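Local coordinates for protein dITP/XTP pyrophosphatase (Mycobacteroides abscessus, PDB 6WWD) that probably hydrolyses non-canonical purine nucleoside triphosphates such as XTP, dITP and ITP to monophosphates and diphosphate, keeping them out of DNA and RNA, at residues 50-53 with 54-57; 57-60 with 61-64; 85-88 with 89-92; 96-99 with 100-103; 166-170 with 171-175. One frame throughout, in Å; residues are numbered along the deposited sequence.

Interaction 1. Residues 50-53 with 54-57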
loop_
_atom_site.group_PDB
_atom_site.type_symbol
_atom_site.label_atom_id
_atom_site.label_comp_id
_atom_site.label_asym_id
_atom_site.label_seq_id
_atom_site.Cartn_x
_atom_site.Cartn_y
_atom_site.Cartn_z
ATOM N N GLU D 50 -9.079 -0.237 9.635
ATOM C CA GLU D 50 -8.419 -0.668 10.862
ATOM C C GLU D 50 -7.783 0.502 11.598
ATOM O O GLU D 50 -8.024 0.687 12.794
ATOM C CB GLU D 50 -7.369 -1.732 10.544
ATOM C CG GLU D 50 -7.950 -3.036 10.088
ATOM C CD GLU D 50 -6.896 -4.117 9.932
ATOM O OE1 GLU D 50 -5.717 -3.840 10.177
ATOM O OE2 GLU D 50 -7.255 -5.247 9.547
ATOM N N ASP D 51 -6.954 1.299 10.906
ATOM C CA ASP D 51 -6.292 2.421 11.578
ATOM C C ASP D 51 -7.324 3.368 12.160
ATOM O O ASP D 51 -7.151 3.890 13.266
ATOM C CB ASP D 51 -5.392 3.212 10.615
ATOM C CG ASP D 51 -4.161 2.455 10.188
ATOM O OD1 ASP D 51 -3.789 1.430 10.826
ATOM O OD2 ASP D 51 -3.567 2.894 9.182
ATOM N N ASN D 52 -8.402 3.615 11.415
ATOM C CA ASN D 52 -9.377 4.586 11.869
ATOM C C ASN D 52 -10.209 4.049 13.020
ATOM O O ASN D 52 -10.563 4.813 13.918
ATOM C CB ASN D 52 -10.244 5.034 10.696
ATOM C CG ASN D 52 -9.599 6.171 9.917
ATOM O OD1 ASN D 52 -9.688 7.324 10.321
ATOM N ND2 ASN D 52 -8.912 5.845 8.812
ATOM N N ALA D 53 -10.497 2.750 13.044
ATOM C CA ALA D 53 -11.171 2.203 14.214
ATOM C C ALA D 53 -10.288 2.350 15.443
ATOM O O ALA D 53 -10.767 2.730 16.512
ATOM C CB ALA D 53 -11.559 0.738 13.993
ATOM N N LEU D 54 -8.976 2.116 15.284
ATOM C CA LEU D 54 -8.050 2.272 16.402
ATOM C C LEU D 54 -7.979 3.720 16.872
ATOM O O LEU D 54 -7.949 3.984 18.078
ATOM C CB LEU D 54 -6.656 1.763 16.014
ATOM C CG LEU D 54 -6.467 0.268 16.238
ATOM C CD1 LEU D 54 -5.148 -0.223 15.580
ATOM C CD2 LEU D 54 -6.479 -0.016 17.752
ATOM N N ILE D 55 -7.935 4.673 15.940
ATOM C CA ILE D 55 -7.907 6.072 16.353
ATOM C C ILE D 55 -9.121 6.388 17.220
ATOM O O ILE D 55 -9.002 7.018 18.278
ATOM C CB ILE D 55 -7.821 7.001 15.129
ATOM C CG1 ILE D 55 -6.437 6.902 14.478
ATOM C CG2 ILE D 55 -8.094 8.443 15.562
ATOM C CD1 ILE D 55 -6.359 7.607 13.131
ATOM N N LYS D 56 -10.302 5.924 16.808
ATOM C CA LYS D 56 -11.508 6.224 17.577
ATOM C C LYS D 56 -11.490 5.552 18.946
ATOM O O LYS D 56 -11.920 6.152 19.938
ATOM C CB LYS D 56 -12.747 5.804 16.797
ATOM C CG LYS D 56 -13.289 6.925 15.939
ATOM C CD LYS D 56 -13.711 6.469 14.563
ATOM C CE LYS D 56 -14.765 5.407 14.619
ATOM N NZ LYS D 56 -15.448 5.314 13.308
ATOM N N ALA D 57 -11.006 4.311 19.028
ATOM C CA ALA D 57 -11.008 3.631 20.318
ATOM C C ALA D 57 -10.006 4.256 21.281
ATOM O O ALA D 57 -10.310 4.405 22.480
ATOM C CB ALA D 57 -10.736 2.130 20.137
#
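Leu54 and Ile55 follow Glu50 and Asp51 by one turn of helix 49-64, and backbone hydrogen bonds join the two turns. Leu54 N donates to Glu50 O at 3.0 Å. Ile55 N donates to Asp51 O at 2.9 Å. Lys56 N bonds to Asn52 O and Ala57 N to Ala53 O in the same i to i+4 pattern.

The side chains of the second turn pack against the carbonyl oxygens of the first. Ile55 brings its longer branch to Asp51, with CG1 3.3 Å from Asp51 O. That branch lies beside the backbone N, anti to the carbonyl carbon (chi1 -71°), while CG2 takes the position anti to N. Leu54 CB rests 3.5 Å from Asp51 O. Lys56 folds its aliphatic chain back, bending at chi2 (138°) and chi3 (59°), and this brings CD to 3.6 Å from Asn52 O.

The polar ends find their partners elsewhere. Asn52 ND2 turns back to the residues just before the helix and bonds to Ser48 O and Thr45 O. Lys56 NZ bonds to Asp71 O and forms salt bridges with Glu44 and Asp72. Asp72 is the predicted proton acceptor and magnesium ligand. Ala53, Leu54 and Ala57 meet Ala126 and Val128 of the central sheet.

The contact is therefore divided by chemistry. Small and apolar groups seat the helix on the sheet, while the bent chain of Lys56 carries its amino group from this helix to the carboxylates of Glu44 and Asp72 at the predicted metal site.

Interaction 2. Residues 57-60 with 61-64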
loop_
_atom_site.group_PDB
_atom_site.type_symbol
_atom_site.label_atom_id
_atom_site.label_comp_id
_atom_site.label_asym_id
_atom_site.label_seq_id
_atom_site.Cartn_x
_atom_site.Cartn_y
_atom_site.Cartn_z
ATOM N N ALA D 57 -11.006 4.311 19.028
ATOM C CA ALA D 57 -11.008 3.631 20.318
ATOM C C ALA D 57 -10.006 4.256 21.281
ATOM O O ALA D 57 -10.310 4.405 22.480
ATOM C CB ALA D 57 -10.736 2.130 20.137
ATOM N N ARG D 58 -8.810 4.631 20.788
ATOM C CA ARG D 58 -7.836 5.306 21.651
ATOM C C ARG D 58 -8.436 6.568 22.245
ATOM O O ARG D 58 -8.262 6.862 23.436
ATOM C CB ARG D 58 -6.582 5.693 20.867
ATOM C CG ARG D 58 -5.741 4.563 20.370
ATOM C CD ARG D 58 -4.479 5.073 19.706
ATOM N NE ARG D 58 -3.831 3.980 18.989
ATOM C CZ ARG D 58 -3.674 3.936 17.675
ATOM N NH1 ARG D 58 -4.090 4.942 16.916
ATOM N NH2 ARG D 58 -3.081 2.886 17.122
ATOM N N GLU D 59 -9.127 7.339 21.412
ATOM C CA GLU D 59 -9.750 8.569 21.873
ATOM C C GLU D 59 -10.783 8.290 22.951
ATOM O O GLU D 59 -10.867 9.020 23.943
ATOM C CB GLU D 59 -10.381 9.291 20.687
ATOM C CG GLU D 59 -9.394 10.073 19.860
ATOM C CD GLU D 59 -8.824 11.257 20.635
ATOM O OE1 GLU D 59 -9.607 12.148 21.023
ATOM O OE2 GLU D 59 -7.600 11.300 20.856
ATOM N N GLY D 60 -11.576 7.233 22.774
ATOM C CA GLY D 60 -12.542 6.868 23.796
ATOM C C GLY D 60 -11.887 6.569 25.134
ATOM O O GLY D 60 -12.365 7.010 26.183
ATOM N N VAL D 61 -10.806 5.781 25.118
ATOM C CA VAL D 61 -10.074 5.514 26.358
ATOM C C VAL D 61 -9.527 6.813 26.933
ATOM O O VAL D 61 -9.571 7.049 28.151
ATOM C CB VAL D 61 -8.956 4.486 26.116
ATOM C CG1 VAL D 61 -8.184 4.205 27.416
ATOM C CG2 VAL D 61 -9.535 3.189 25.538
ATOM N N LYS D 62 -8.994 7.674 26.063
ATOM C CA LYS D 62 -8.341 8.901 26.506
ATOM C C LYS D 62 -9.273 9.776 27.335
ATOM O O LYS D 62 -8.842 10.398 28.315
ATOM C CB LYS D 62 -7.822 9.663 25.286
ATOM C CG LYS D 62 -7.364 11.087 25.534
ATOM C CD LYS D 62 -6.815 11.663 24.213
ATOM C CE LYS D 62 -6.667 13.180 24.233
ATOM N NZ LYS D 62 -5.279 13.624 23.855
ATOM N N HIS D 63 -10.558 9.826 26.965
ATOM C CA HIS D 63 -11.506 10.718 27.616
ATOM C C HIS D 63 -12.272 10.077 28.766
ATOM O O HIS D 63 -12.928 10.800 29.517
ATOM C CB HIS D 63 -12.505 11.268 26.591
ATOM C CG HIS D 63 -11.896 12.268 25.662
ATOM N ND1 HIS D 63 -11.466 11.941 24.394
ATOM C CD2 HIS D 63 -11.575 13.568 25.842
ATOM C CE1 HIS D 63 -10.942 13.006 23.818
ATOM N NE2 HIS D 63 -10.993 14.006 24.678
ATOM N N THR D 64 -12.237 8.754 28.913
ATOM C CA THR D 64 -13.045 8.088 29.928
ATOM C C THR D 64 -12.278 7.149 30.852
ATOM O O THR D 64 -12.781 6.856 31.950
ATOM C CB THR D 64 -14.172 7.282 29.266
ATOM O OG1 THR D 64 -13.606 6.154 28.600
ATOM C CG2 THR D 64 -14.965 8.146 28.258
#
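Val61 opens the last turn of helix 49-64, and its N donates to Ala57 O at 3.0 Å. Its CG2 branch lies beside the backbone N, anti to the carbonyl carbon, and approaches the same oxygen, with CG2 3.4 Å from Ala57 O.

Lys62 N donates to Arg58 O at 2.8 Å. Its side chain runs alongside that of Glu59, both pointing the same way. CD of Lys62 lies 3.5 Å from OE2 of Glu59. The opposite charges are near each other, Lys62 NZ 4.4 Å from Glu59 OE2, but not in contact, so the attraction between them is probably modest.

His63 closes on Glu59 twice. Its backbone N and its ring ND1 both donate to Glu59 O, reaching it from opposite faces of the carbonyl plane. The ND1 to Glu59 O bond is 3.0 Å long, and the oxygen is tilted 22° from the ring plane. The Glu59 carboxylate also meets the ring: Glu59 OE1 lies in the ring plane at its edge, 3.2 Å from His63 CE1. The carboxylate and ring planes are 72° apart. Together these contacts probably limit the rotation of the ring, which also stacks with Tyr39.

Thr64 ends the helix. Its OG1 donates to Gly60 O at 2.8 Å, while its backbone N makes only a weak bond to that oxygen. OG1 also bonds to Leu66 N, just beyond the helix.

On the sheet side, Ala57 and Val61 lean on Ala70 and Cys68 of strand 67-77 and on Val128 of strand 118-128. Arg58 reaches Glu134 of strand 134-145 through a salt bridge.

Interaction 3. Residues 85-88 with 89-92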
loop_
_atom_site.group_PDB
_atom_site.type_symbol
_atom_site.label_atom_id
_atom_site.label_comp_id
_atom_site.label_asym_id
_atom_site.label_seq_id
_atom_site.Cartn_x
_atom_site.Cartn_y
_atom_site.Cartn_z
ATOM N N GLY D 85 -13.099 3.899 0.903
ATOM C CA GLY D 85 -12.443 3.776 2.200
ATOM C C GLY D 85 -13.297 4.409 3.280
ATOM O O GLY D 85 -14.523 4.283 3.277
ATOM N N VAL D 86 -12.656 5.126 4.210
ATOM C CA VAL D 86 -13.393 5.717 5.326
ATOM C C VAL D 86 -14.174 6.955 4.910
ATOM O O VAL D 86 -14.922 7.507 5.735
ATOM C CB VAL D 86 -12.452 6.002 6.518
ATOM C CG1 VAL D 86 -11.691 4.721 6.916
ATOM C CG2 VAL D 86 -11.493 7.131 6.204
ATOM N N LEU D 87 -14.077 7.369 3.640
ATOM C CA LEU D 87 -14.970 8.374 3.071
ATOM C C LEU D 87 -16.186 7.757 2.364
ATOM O O LEU D 87 -16.912 8.479 1.663
ATOM C CB LEU D 87 -14.209 9.281 2.097
ATOM C CG LEU D 87 -13.370 10.402 2.729
ATOM C CD1 LEU D 87 -12.162 9.823 3.378
ATOM C CD2 LEU D 87 -12.929 11.422 1.692
ATOM N N SER D 88 -16.447 6.458 2.567
ATOM C CA SER D 88 -17.541 5.783 1.856
ATOM C C SER D 88 -18.878 6.503 2.016
ATOM O O SER D 88 -19.609 6.710 1.041
ATOM C CB SER D 88 -17.671 4.340 2.349
ATOM O OG SER D 88 -16.632 3.551 1.824
ATOM N N ALA D 89 -19.216 6.886 3.244
ATOM C CA ALA D 89 -20.514 7.491 3.532
ATOM C C ALA D 89 -20.625 8.922 3.024
ATOM O O ALA D 89 -21.733 9.465 3.002
ATOM C CB ALA D 89 -20.785 7.457 5.043
ATOM N N ARG D 90 -19.526 9.545 2.622
ATOM C CA ARG D 90 -19.569 10.901 2.100
ATOM C C ARG D 90 -18.770 11.003 0.805
ATOM O O ARG D 90 -18.121 12.014 0.524
ATOM C CB ARG D 90 -19.084 11.899 3.154
ATOM C CG ARG D 90 -17.657 11.707 3.656
ATOM C CD ARG D 90 -17.373 12.637 4.835
ATOM N NE ARG D 90 -15.948 12.885 5.060
ATOM C CZ ARG D 90 -15.109 12.049 5.682
ATOM N NH1 ARG D 90 -15.533 10.866 6.137
ATOM N NH2 ARG D 90 -13.830 12.388 5.843
ATOM N N TRP D 91 -18.826 9.948 -0.012
ATOM C CA TRP D 91 -17.954 9.855 -1.182
ATOM C C TRP D 91 -18.220 10.976 -2.191
ATOM O O TRP D 91 -17.279 11.510 -2.798
ATOM C CB TRP D 91 -18.104 8.478 -1.841
ATOM C CG TRP D 91 -17.074 8.260 -2.929
ATOM C CD1 TRP D 91 -17.312 7.966 -4.237
ATOM C CD2 TRP D 91 -15.650 8.383 -2.795
ATOM N NE1 TRP D 91 -16.125 7.875 -4.925
ATOM C CE2 TRP D 91 -15.089 8.127 -4.062
ATOM C CE3 TRP D 91 -14.798 8.664 -1.723
ATOM C CZ2 TRP D 91 -13.707 8.159 -4.294
ATOM C CZ3 TRP D 91 -13.426 8.691 -1.953
ATOM C CH2 TRP D 91 -12.898 8.437 -3.232
ATOM N N SER D 92 -19.495 11.359 -2.371
ATOM C CA SER D 92 -19.875 12.463 -3.245
ATOM C C SER D 92 -19.610 13.821 -2.617
ATOM O O SER D 92 -19.895 14.842 -3.238
ATOM C CB SER D 92 -21.349 12.348 -3.630
ATOM O OG SER D 92 -22.159 12.443 -2.474
HETATM O O HOH W 1 -17.887 6.262 5.753
HETATM O O HOH W 2 -17.721 9.107 5.301
#
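Leu87 meets Arg90 and Trp91 in a compact loop that starts with a type I beta turn from Gly85 to Ser88. The loop links strand 84-85 to helix 98-108 beside the predicted nucleotide site. Arg90 N donates to Leu87 O at 3.0 Å, from above the carbonyl plane. Trp91 N makes a weak bond to Ser88 O.

The Leu87 side chain touches two flat groups differently. Its CG sits over one face of the Arg90 guanidinium, 3.7 Å from NH2 and offset toward the rim. Its CB meets the edge of the Trp91 ring in plane, 3.9 Å from CE3. The Arg90 chain is extended from CG to NE, and its guanidinium returns toward the turn. There a water accepts from NH1 and donates to Val86 O. A second water joins Val86 O to Ala89 N.

Beyond the loop, Arg90 NH2 bonds to Glu44 O and Trp91 NE1 to Gln108. Trp91 also meets Trp91 of the third subunit, their ring planes at about 80°. Inside the turn, Gly85 O takes two bonds from Ser88. The backbone N gives one, and OG gives the other at 2.7 Å, in the carbonyl plane on a lone pair.

Interaction 4. Residues 96-99 with 100-103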
loop_
_atom_site.group_PDB
_atom_site.type_symbol
_atom_site.label_atom_id
_atom_site.label_comp_id
_atom_site.label_asym_id
_atom_site.label_seq_id
_atom_site.Cartn_x
_atom_site.Cartn_y
_atom_site.Cartn_z
ATOM N N GLY D 96 -24.720 11.258 3.799
ATOM C CA GLY D 96 -26.125 10.900 3.782
ATOM C C GLY D 96 -26.864 10.955 2.459
ATOM O O GLY D 96 -28.081 10.733 2.444
ATOM N N ASP D 97 -26.212 11.291 1.352
ATOM C CA ASP D 97 -26.867 11.150 0.055
ATOM C C ASP D 97 -26.320 9.874 -0.581
ATOM O O ASP D 97 -25.401 9.908 -1.403
ATOM C CB ASP D 97 -26.644 12.379 -0.820
ATOM C CG ASP D 97 -27.517 12.375 -2.076
ATOM O OD1 ASP D 97 -28.004 11.297 -2.497
ATOM O OD2 ASP D 97 -27.708 13.468 -2.657
ATOM N N ASP D 98 -26.886 8.727 -0.170
ATOM C CA ASP D 98 -26.396 7.439 -0.672
ATOM C C ASP D 98 -26.506 7.369 -2.185
ATOM O O ASP D 98 -25.606 6.859 -2.859
ATOM C CB ASP D 98 -27.164 6.267 -0.060
ATOM C CG ASP D 98 -26.928 6.103 1.420
ATOM O OD1 ASP D 98 -25.925 6.633 1.947
ATOM O OD2 ASP D 98 -27.754 5.405 2.055
ATOM N N ALA D 99 -27.609 7.878 -2.733
ATOM C CA ALA D 99 -27.828 7.798 -4.173
ATOM C C ALA D 99 -26.740 8.542 -4.932
ATOM O O ALA D 99 -26.250 8.053 -5.956
ATOM C CB ALA D 99 -29.214 8.347 -4.524
ATOM N N ALA D 100 -26.313 9.705 -4.418
ATOM C CA ALA D 100 -25.245 10.461 -5.071
ATOM C C ALA D 100 -23.891 9.762 -4.926
ATOM O O ALA D 100 -23.069 9.809 -5.847
ATOM C CB ALA D 100 -25.179 11.886 -4.513
ATOM N N ASN D 101 -23.621 9.144 -3.769
ATOM C CA ASN D 101 -22.369 8.398 -3.608
ATOM C C ASN D 101 -22.286 7.274 -4.637
ATOM O O ASN D 101 -21.262 7.090 -5.303
ATOM C CB ASN D 101 -22.263 7.820 -2.186
ATOM C CG ASN D 101 -22.199 8.895 -1.117
ATOM O OD1 ASN D 101 -21.919 10.059 -1.407
ATOM N ND2 ASN D 101 -22.440 8.505 0.135
ATOM N N THR D 102 -23.378 6.527 -4.785
ATOM C CA THR D 102 -23.429 5.395 -5.705
ATOM C C THR D 102 -23.313 5.849 -7.159
ATOM O O THR D 102 -22.589 5.233 -7.949
ATOM C CB THR D 102 -24.729 4.615 -5.466
ATOM O OG1 THR D 102 -24.603 3.865 -4.250
ATOM C CG2 THR D 102 -25.068 3.680 -6.630
ATOM N N ALA D 103 -24.017 6.923 -7.531
ATOM C CA ALA D 103 -23.908 7.432 -8.897
ATOM C C ALA D 103 -22.488 7.914 -9.201
ATOM O O ALA D 103 -21.975 7.693 -10.301
ATOM C CB ALA D 103 -24.925 8.553 -9.123
HETATM O O HOH W 3 -24.168 4.600 -1.560
HETATM O O HOH W 4 -23.233 5.964 0.803
#
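Asp97 bonds twice to the first turn of helix 98-108. Its OD1 accepts from Ala100 N at 3.0 Å, and its backbone O accepts from Asn101 N at 3.1 Å. The Ala100 N-H comes from above the carboxylate plane, 63° out of it. The side chain can reach because CG stands anti to the backbone N, chi1 -170°, which swings the carboxylate over the end of the helix.

Further along, Thr102 N donates to Asp98 O at 3.0 Å, and Ala103 N donates to Ala99 O in the same way.

Two waters add a second layer on the Asp98 side. One donates to Asp98 OD1 and accepts from Asn101 ND2, at 2.7 Å from that nitrogen. The other donates to Asp98 O and is also hydrogen-bonded to Thr102 OG1. The side chains of Asp98 and Asn101 are thus joined through solvent.

Asn101 turns its amide to the preceding loop, where OD1 bonds to the hydroxyl of Ser92 and ND2 makes a weak bond to Ala89 O.

The methyl of Ala100 lies against the carboxylate, CB 3.4 Å from Asp97 CG. Asn101 CG comes 3.4 Å from Asp97 O. Asn101 and Thr102 also touch Tyr157, a residue predicted to bind substrate.

The negative charge of Asp97 would be expected to suit the positive end of the helix dipole. An aspartate just before a helix, accepting from the backbone N three residues on, is a classic N-cap.

Interaction 5. Residues 166-170 with 171-175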
loop_
_atom_site.group_PDB
_atom_site.type_symbol
_atom_site.label_atom_id
_atom_site.label_comp_id
_atom_site.label_asym_id
_atom_site.label_seq_id
_atom_site.Cartn_x
_atom_site.Cartn_y
_atom_site.Cartn_z
ATOM N N GLY D 166 -21.573 -14.896 -7.596
ATOM C CA GLY D 166 -22.813 -14.740 -8.332
ATOM C C GLY D 166 -22.742 -13.471 -9.154
ATOM O O GLY D 166 -21.736 -12.756 -9.150
ATOM N N LEU D 167 -23.834 -13.199 -9.865
ATOM C CA LEU D 167 -23.990 -11.989 -10.663
ATOM C C LEU D 167 -24.916 -10.980 -10.006
ATOM O O LEU D 167 -24.928 -9.811 -10.415
ATOM C CB LEU D 167 -24.537 -12.333 -12.067
ATOM C CG LEU D 167 -23.708 -13.302 -12.922
ATOM C CD1 LEU D 167 -24.384 -13.609 -14.272
ATOM C CD2 LEU D 167 -22.289 -12.775 -13.122
ATOM N N ARG D 168 -25.679 -11.397 -9.000
ATOM C CA ARG D 168 -26.631 -10.516 -8.345
ATOM C C ARG D 168 -25.931 -9.541 -7.410
ATOM O O ARG D 168 -24.848 -9.825 -6.882
ATOM C CB ARG D 168 -27.654 -11.321 -7.557
ATOM C CG ARG D 168 -28.609 -12.151 -8.406
ATOM C CD ARG D 168 -29.488 -12.973 -7.491
ATOM N NE ARG D 168 -28.704 -14.000 -6.815
ATOM C CZ ARG D 168 -29.057 -14.570 -5.670
ATOM N NH1 ARG D 168 -30.148 -14.156 -5.033
ATOM N NH2 ARG D 168 -28.287 -15.506 -5.131
ATOM N N THR D 169 -26.547 -8.372 -7.237
ATOM C CA THR D 169 -26.052 -7.373 -6.305
ATOM C C THR D 169 -26.525 -7.678 -4.891
ATOM O O THR D 169 -27.461 -8.451 -4.678
ATOM C CB THR D 169 -26.512 -5.970 -6.686
ATOM O OG1 THR D 169 -27.918 -5.845 -6.443
ATOM C CG2 THR D 169 -26.195 -5.674 -8.135
ATOM N N ALA D 170 -25.875 -7.033 -3.916
ATOM C CA ALA D 170 -26.266 -7.241 -2.528
ATOM C C ALA D 170 -27.730 -6.876 -2.325
ATOM O O ALA D 170 -28.446 -7.555 -1.581
ATOM C CB ALA D 170 -25.371 -6.443 -1.584
ATOM N N ALA D 171 -28.198 -5.821 -3.001
ATOM C CA ALA D 171 -29.602 -5.437 -2.907
ATOM C C ALA D 171 -30.538 -6.425 -3.595
ATOM O O ALA D 171 -31.744 -6.382 -3.340
ATOM C CB ALA D 171 -29.809 -4.040 -3.493
ATOM N N GLU D 172 -30.028 -7.311 -4.459
ATOM C CA GLU D 172 -30.890 -8.314 -5.076
ATOM C C GLU D 172 -31.051 -9.572 -4.242
ATOM O O GLU D 172 -31.910 -10.396 -4.564
ATOM C CB GLU D 172 -30.364 -8.726 -6.454
ATOM C CG GLU D 172 -30.659 -7.742 -7.565
ATOM C CD GLU D 172 -30.063 -8.179 -8.891
ATOM O OE1 GLU D 172 -28.848 -8.436 -8.949
ATOM O OE2 GLU D 172 -30.800 -8.261 -9.884
ATOM N N LEU D 173 -30.281 -9.734 -3.173
ATOM C CA LEU D 173 -30.386 -10.963 -2.404
ATOM C C LEU D 173 -31.681 -10.945 -1.601
ATOM O O LEU D 173 -32.060 -9.922 -1.027
ATOM C CB LEU D 173 -29.162 -11.123 -1.492
ATOM C CG LEU D 173 -27.812 -11.205 -2.224
ATOM C CD1 LEU D 173 -26.657 -11.522 -1.281
ATOM C CD2 LEU D 173 -27.862 -12.220 -3.363
ATOM N N THR D 174 -32.366 -12.094 -1.573
ATOM C CA THR D 174 -33.611 -12.240 -0.834
ATOM C C THR D 174 -33.353 -12.408 0.661
ATOM O O THR D 174 -32.294 -12.897 1.063
ATOM C CB THR D 174 -34.397 -13.433 -1.359
ATOM O OG1 THR D 174 -33.674 -14.635 -1.071
ATOM C CG2 THR D 174 -34.605 -13.304 -2.862
ATOM N N PRO D 175 -34.312 -12.012 1.505
ATOM C CA PRO D 175 -34.143 -12.233 2.949
ATOM C C PRO D 175 -33.926 -13.692 3.318
ATOM O O PRO D 175 -33.221 -13.966 4.297
ATOM C CB PRO D 175 -35.452 -11.683 3.539
ATOM C CG PRO D 175 -35.934 -10.693 2.534
ATOM C CD PRO D 175 -35.553 -11.276 1.203
HETATM O O HOH W 5 -27.404 -7.651 -10.738
#
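Glu172 N is held by two oxygens of Thr169. The stronger bond goes to the carbonyl, Glu172 N to Thr169 O at 2.8 Å, with the donor above the carbonyl plane. The second, to Thr169 OG1 at 3.2 Å, is weak. Glu172 answers with its side chain: OE1 accepts from Thr169 N at 2.9 Å, at an N-H...O angle of 160°, using its anti lone pair. The chain gets there because CG lies beside the backbone N (chi1 -78°) and the rest extends straight from it.

The two side-chain bonds, Thr169 N to Glu172 OE1 and the weak Glu172 N to Thr169 OG1, follow the pattern of a capping box, though no regular helix follows. They span one tight turn in the long loop between strand 161-163 and helix 184-198. Leu173 N closes the turn with a bond to Ala170 O at 3.3 Å. Thr169 OG1 has a further partner in Ala150 O, which ties the turn to another loop. Ala170 and Ala171 lie on Asp158, a predicted substrate-binding residue, and the backbone of Ala171 bonds to those of Asn153 and Asp158.

Arg168 is exposed. Its CB passes 3.4 Å from Glu172 OE1, but its guanidinium forms a salt bridge with Glu177 instead. The bend at chi3 (-68°) turns the flat group over Leu173, whose side chain crosses that of Arg168 at about a right angle. Leu173 CD2 then sits over the centre of one guanidinium face, 3.5 Å from Arg168 CZ.

Overall arrangement
Interactions 1 and 2 lie one after the other along helix 49-64. They share Ala57, and their centres are 11 Å apart. Interaction 1 is nearer the predicted catalytic Asp72 and touches interaction 3, where Asn52 ND2 packs 3.5 Å from Val86 CG1. Interaction 3 in turn is tied to interaction 4 through Asn101, with 10 Å between their centres. Tyr157, predicted to bind substrate, contacts both of these. Interaction 5 stands apart on the other side of the chain's centre from interactions 1 and 2, with its nearest atoms about 9 Å from interaction 4. It flanks Asp158, so interactions 1, 3, 4 and 5 probably all border the nucleotide site.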